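Local coordinates for aldehyde dehydrogenase (Listeria monocytogenes, PDB 3K9D), which probably acts as an oxidoreductase on the aldehyde or oxo group of its substrate, with NAD or NADP as the acceptor, at residues Met103-Pro108 with Arg443-Gly448; Met88-Met93 with Ser132-Asn137. All coordinates share one frame; numbering follows the deposited sequence.

Contact 1 of 2, residues Met103-Pro108 with Arg443-Gly448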
loop_
_atom_site.group_PDB
_atom_site.type_symbol
_atom_site.label_atom_id
_atom_site.label_comp_id
_atom_site.label_asym_id
_atom_site.label_seq_id
_atom_site.Cartn_x
_atom_site.Cartn_y
_atom_site.Cartn_z
ATOM N N MET A 103 0.100 -1.088 -22.369
ATOM C CA MET A 103 1.478 -1.418 -22.022
ATOM C C MET A 103 1.695 -1.128 -20.546
ATOM O O MET A 103 1.037 -0.243 -19.990
ATOM C CB MET A 103 2.458 -0.584 -22.857
ATOM C CG MET A 103 2.184 -0.610 -24.360
ATOM S SD MET A 103 3.572 -0.016 -25.354
ATOM C CE MET A 103 3.551 1.746 -25.036
ATOM N N GLU A 104 2.604 -1.868 -19.913
ATOM C CA GLU A 104 2.941 -1.659 -18.499
ATOM C C GLU A 104 4.439 -1.418 -18.319
ATOM O O GLU A 104 5.269 -2.129 -18.896
ATOM C CB GLU A 104 2.488 -2.843 -17.624
ATOM C CG GLU A 104 0.996 -3.101 -17.642
ATOM C CD GLU A 104 0.536 -4.127 -16.624
ATOM O OE1 GLU A 104 1.269 -4.416 -15.649
ATOM O OE2 GLU A 104 -0.590 -4.639 -16.795
ATOM N N VAL A 105 4.765 -0.409 -17.512
ATOM C CA VAL A 105 6.136 0.050 -17.281
ATOM C C VAL A 105 6.342 0.166 -15.777
ATOM O O VAL A 105 5.547 0.806 -15.085
ATOM C CB VAL A 105 6.402 1.452 -17.953
ATOM C CG1 VAL A 105 7.774 2.046 -17.544
ATOM C CG2 VAL A 105 6.308 1.369 -19.471
ATOM N N ALA A 106 7.407 -0.461 -15.275
ATOM C CA ALA A 106 7.799 -0.347 -13.881
ATOM C C ALA A 106 8.369 1.040 -13.573
ATOM O O ALA A 106 9.247 1.556 -14.286
ATOM C CB ALA A 106 8.806 -1.427 -13.542
ATOM N N VAL A 107 7.853 1.649 -12.515
ATOM C CA VAL A 107 8.323 2.953 -12.067
ATOM C C VAL A 107 8.839 2.805 -10.653
ATOM O O VAL A 107 8.059 2.473 -9.762
ATOM C CB VAL A 107 7.180 4.004 -12.071
ATOM C CG1 VAL A 107 7.684 5.344 -11.589
ATOM C CG2 VAL A 107 6.607 4.154 -13.450
ATOM N N PRO A 108 10.145 3.056 -10.435
ATOM C CA PRO A 108 10.724 2.971 -9.090
ATOM C C PRO A 108 10.045 3.963 -8.151
ATOM O O PRO A 108 9.657 5.050 -8.589
ATOM C CB PRO A 108 12.180 3.393 -9.303
ATOM C CG PRO A 108 12.449 3.142 -10.730
ATOM C CD PRO A 108 11.156 3.457 -11.432
ATOM N N ARG A 443 3.133 1.926 -14.228
ATOM C CA ARG A 443 2.531 2.893 -15.157
ATOM C C ARG A 443 1.883 2.161 -16.336
ATOM O O ARG A 443 2.526 1.342 -16.995
ATOM C CB ARG A 443 3.582 3.882 -15.661
ATOM C CG ARG A 443 3.154 4.754 -16.844
ATOM C CD ARG A 443 4.346 5.495 -17.451
ATOM N NE ARG A 443 5.131 6.192 -16.429
ATOM C CZ ARG A 443 6.460 6.274 -16.411
ATOM N NH1 ARG A 443 7.187 5.683 -17.350
ATOM N NH2 ARG A 443 7.065 6.930 -15.429
ATOM N N ARG A 444 0.618 2.472 -16.598
ATOM C CA ARG A 444 -0.096 1.896 -17.727
ATOM C C ARG A 444 -0.356 2.881 -18.846
ATOM O O ARG A 444 -0.832 3.999 -18.622
ATOM C CB ARG A 444 -1.394 1.248 -17.273
ATOM C CG ARG A 444 -1.148 0.026 -16.417
ATOM C CD ARG A 444 -2.191 -0.070 -15.374
ATOM N NE ARG A 444 -1.944 -1.138 -14.410
ATOM C CZ ARG A 444 -1.566 -0.931 -13.156
ATOM N NH1 ARG A 444 -1.346 0.305 -12.713
ATOM N NH2 ARG A 444 -1.409 -1.966 -12.339
ATOM N N ILE A 445 -0.024 2.457 -20.059
ATOM C CA ILE A 445 -0.143 3.304 -21.235
ATOM C C ILE A 445 -1.210 2.654 -22.086
ATOM O O ILE A 445 -1.030 1.529 -22.549
ATOM C CB ILE A 445 1.202 3.427 -22.008
ATOM C CG1 ILE A 445 2.293 3.958 -21.082
ATOM C CG2 ILE A 445 1.053 4.322 -23.250
ATOM C CD1 ILE A 445 3.077 2.885 -20.335
ATOM N N ALA A 446 -2.329 3.357 -22.252
ATOM C CA ALA A 446 -3.521 2.777 -22.857
ATOM C C ALA A 446 -4.047 3.602 -24.016
ATOM O O ALA A 446 -4.139 4.827 -23.916
ATOM C CB ALA A 446 -4.600 2.598 -21.813
ATOM N N THR A 447 -4.397 2.898 -25.097
ATOM C CA THR A 447 -4.942 3.468 -26.329
ATOM C C THR A 447 -6.465 3.392 -26.340
ATOM O O THR A 447 -7.033 2.371 -25.952
ATOM C CB THR A 447 -4.379 2.707 -27.562
ATOM O OG1 THR A 447 -2.947 2.730 -27.515
ATOM C CG2 THR A 447 -4.847 3.317 -28.883
ATOM N N GLY A 448 -7.111 4.473 -26.797
ATOM C CA GLY A 448 -8.560 4.516 -26.956
ATOM C C GLY A 448 -9.120 3.414 -27.828
ATOM O O GLY A 448 -8.609 3.148 -28.917
#
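Met103 with Ile445 and Val105 with Arg443 form hydrogen-bonded antiparallel pairs on either side of the non-hydrogen-bonded pair Glu104-Arg444, the two strand axes coming within 4.8 Å at 157°. Each hydrogen-bonded pair carries two N-H to O=C bonds, the shortest of the four running from Arg443 N to Val105 O at 2.8 Å. Met103, Val105, Arg443 and Ile445 project on one face. There Val105 CG2 meets Ile445 CD1 at 3.7 Å, and Met103, its chain bent at chi3 (-72°), brings CE to 4.0 Å from Ile445 CG2. Arg443 lies alongside Val105 and points the same way, its NH1 3.7 Å from Val105 CG1. Val107 crosses the arginine at about a right angle and sets CG2 over one face of the guanidinium, offset toward the rim and 3.4 Å from NH2. The guanidinium also binds the second subunit: NE and NH1 donate to the carbonyl oxygens of Val394 and Ala389 of that chain. On the opposite face Glu104 and Arg444 run side by side, CG to CG at 4.0 Å, but their charges do not pair: Glu104 OE2 stays 4.4 Å from Arg444 NE. The carboxylate instead makes a salt bridge with Lys95, and Arg444 NH2 makes one with Asp432 of the second subunit. Residues Arg444 to Thr447 also form a parallel ladder with a strand of the second subunit, so the sheet continues from one chain into the next. Such a protruding antiparallel unit, made from an early strand and the C-terminal strand and added to the partner's sheet, is characteristic of the oligomerisation domain of aldehyde dehydrogenases.

Contact 2 of 2, residues Met88-Met93 with Ser132-Asn137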
loop_
_atom_site.group_PDB
_atom_site.type_symbol
_atom_site.label_atom_id
_atom_site.label_comp_id
_atom_site.label_asym_id
_atom_site.label_seq_id
_atom_site.Cartn_x
_atom_site.Cartn_y
_atom_site.Cartn_z
ATOM N N MET A 88 13.969 -11.795 -12.026
ATOM C CA MET A 88 12.719 -11.023 -12.011
ATOM C C MET A 88 12.825 -9.756 -12.871
ATOM O O MET A 88 13.872 -9.103 -12.897
ATOM C CB MET A 88 12.338 -10.650 -10.579
ATOM C CG MET A 88 11.788 -11.806 -9.708
ATOM S SD MET A 88 11.503 -11.308 -7.983
ATOM C CE MET A 88 10.297 -9.983 -8.191
ATOM N N LYS A 89 11.740 -9.417 -13.569
ATOM C CA LYS A 89 11.690 -8.205 -14.402
ATOM C C LYS A 89 11.161 -7.061 -13.545
ATOM O O LYS A 89 10.035 -7.128 -13.040
ATOM C CB LYS A 89 10.791 -8.385 -15.632
ATOM C CG LYS A 89 10.441 -9.815 -16.019
ATOM C CD LYS A 89 11.267 -10.347 -17.168
ATOM C CE LYS A 89 10.896 -11.802 -17.436
ATOM N NZ LYS A 89 11.513 -12.336 -18.675
ATOM N N THR A 90 11.983 -6.029 -13.350
ATOM C CA THR A 90 11.680 -4.963 -12.383
ATOM C C THR A 90 11.944 -3.545 -12.905
ATOM O O THR A 90 11.648 -2.557 -12.219
ATOM C CB THR A 90 12.483 -5.149 -11.056
ATOM O OG1 THR A 90 13.892 -5.062 -11.315
ATOM C CG2 THR A 90 12.164 -6.482 -10.394
ATOM N N ILE A 91 12.501 -3.460 -14.112
ATOM C CA ILE A 91 12.978 -2.205 -14.686
ATOM C C ILE A 91 12.363 -1.987 -16.073
ATOM O O ILE A 91 12.411 -2.869 -16.929
ATOM C CB ILE A 91 14.544 -2.178 -14.784
ATOM C CG1 ILE A 91 15.212 -2.320 -13.404
ATOM C CG2 ILE A 91 15.053 -0.935 -15.531
ATOM C CD1 ILE A 91 15.015 -1.131 -12.452
ATOM N N GLY A 92 11.776 -0.815 -16.292
ATOM C CA GLY A 92 11.349 -0.433 -17.644
ATOM C C GLY A 92 10.104 -1.168 -18.105
ATOM O O GLY A 92 9.294 -1.579 -17.284
ATOM N N MET A 93 9.975 -1.342 -19.421
ATOM C CA MET A 93 8.801 -1.969 -20.025
ATOM C C MET A 93 8.666 -3.432 -19.614
ATOM O O MET A 93 9.548 -4.242 -19.899
ATOM C CB MET A 93 8.869 -1.877 -21.546
ATOM C CG MET A 93 7.670 -2.471 -22.259
ATOM S SD MET A 93 6.307 -1.299 -22.366
ATOM C CE MET A 93 6.991 -0.160 -23.555
ATOM N N SER A 132 15.392 -3.010 -2.797
ATOM C CA SER A 132 15.226 -1.605 -3.200
ATOM C C SER A 132 15.998 -1.286 -4.469
ATOM O O SER A 132 15.427 -0.767 -5.431
ATOM C CB SER A 132 15.654 -0.641 -2.091
ATOM O OG SER A 132 14.918 -0.882 -0.904
ATOM N N ILE A 133 17.289 -1.616 -4.473
ATOM C CA ILE A 133 18.155 -1.425 -5.641
ATOM C C ILE A 133 17.646 -2.208 -6.860
ATOM O O ILE A 133 17.650 -1.678 -7.985
ATOM C CB ILE A 133 19.645 -1.778 -5.324
ATOM C CG1 ILE A 133 20.246 -0.786 -4.310
ATOM C CG2 ILE A 133 20.480 -1.836 -6.598
ATOM C CD1 ILE A 133 20.606 0.598 -4.883
ATOM N N LYS A 134 17.168 -3.437 -6.626
ATOM C CA LYS A 134 16.558 -4.284 -7.679
ATOM C C LYS A 134 15.398 -3.601 -8.397
ATOM O O LYS A 134 15.220 -3.779 -9.608
ATOM C CB LYS A 134 16.075 -5.621 -7.098
ATOM C CG LYS A 134 15.408 -6.582 -8.090
ATOM C CD LYS A 134 16.326 -7.000 -9.235
ATOM C CE LYS A 134 15.550 -7.794 -10.271
ATOM N NZ LYS A 134 16.358 -8.721 -11.119
ATOM N N ALA A 135 14.625 -2.818 -7.649
ATOM C CA ALA A 135 13.477 -2.103 -8.209
ATOM C C ALA A 135 13.813 -0.678 -8.692
ATOM O O ALA A 135 12.922 0.061 -9.131
ATOM C CB ALA A 135 12.318 -2.110 -7.210
ATOM N N GLY A 136 15.101 -0.312 -8.625
ATOM C CA GLY A 136 15.602 0.971 -9.151
ATOM C C GLY A 136 15.527 2.140 -8.180
ATOM O O GLY A 136 15.519 3.308 -8.600
ATOM N N ASN A 137 15.491 1.823 -6.886
ATOM C CA ASN A 137 15.346 2.813 -5.811
ATOM C C ASN A 137 16.661 3.052 -5.094
ATOM O O ASN A 137 17.514 2.178 -5.076
ATOM C CB ASN A 137 14.387 2.278 -4.740
ATOM C CG ASN A 137 13.019 1.934 -5.276
ATOM O OD1 ASN A 137 12.224 2.817 -5.618
ATOM N ND2 ASN A 137 12.717 0.645 -5.315
HETATM O O HOH W 1 11.454 -0.029 -11.038
#
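Thr90 holds OG1 between its backbone N and carbonyl carbon (chi1 63°), directed at the carbonyl of Lys134, whose own chain bends at chi2 (60°) and then runs across the threonine at about a right angle. The carbonyl belongs to the C-terminal end of helix 121-134, the helix of a beta-alpha-beta crossover between the parallel strands 102-116 and 138-143, consistent with the Rossmann-like cofactor domain of the family. Thr90 OG1 donates to Lys134 O over a short 2.5 Å, approaching 35° out of the carbonyl plane. Beside this bond Thr90 CG2 packs on Lys134 CE at 3.6 Å. The lysine then carries its ammonium to Met88, where NZ donates to O at 3.1 Å, in the carbonyl plane and on a lone pair. The carbonyl of Ile85 and the carboxylate of Asp37 also hold NZ, so this buried charge has a counterion and two backbone acceptors. Further along, Ile91 reaches the helix end with CD1, 3.9 Å from Gly136 N. Gly136, at positive phi, closes the helix in a Schellman motif. Two donors of Asn137 grip Ser132 O within that turn: the backbone N at 3.0 Å and, in the carbonyl plane on a lone pair, the side-chain ND2 at 3.1 Å.

Strand 102-116 joins the two contacts, whose centres lie 15 Å apart. Its start pairs with strand 440-447 in contact 1; its end leads into helix 121-134 of contact 2, while residues 88-93 run into the neighbouring strand 92-97. They meet directly where Ala106 N lies 3.0 Å from Gly92 O, a probable hydrogen bond of the sheet. Nearby, Ala106 CB packs 3.3 Å from Thr90 O, and Pro108 CB rests 3.4 Å from Gly136 O. Contact 1 lies on the outlying arm against the second subunit, its centre about 32 Å from the chain centre; contact 2, its centre about 22 Å from the chain centre, is buried where the arm joins the body.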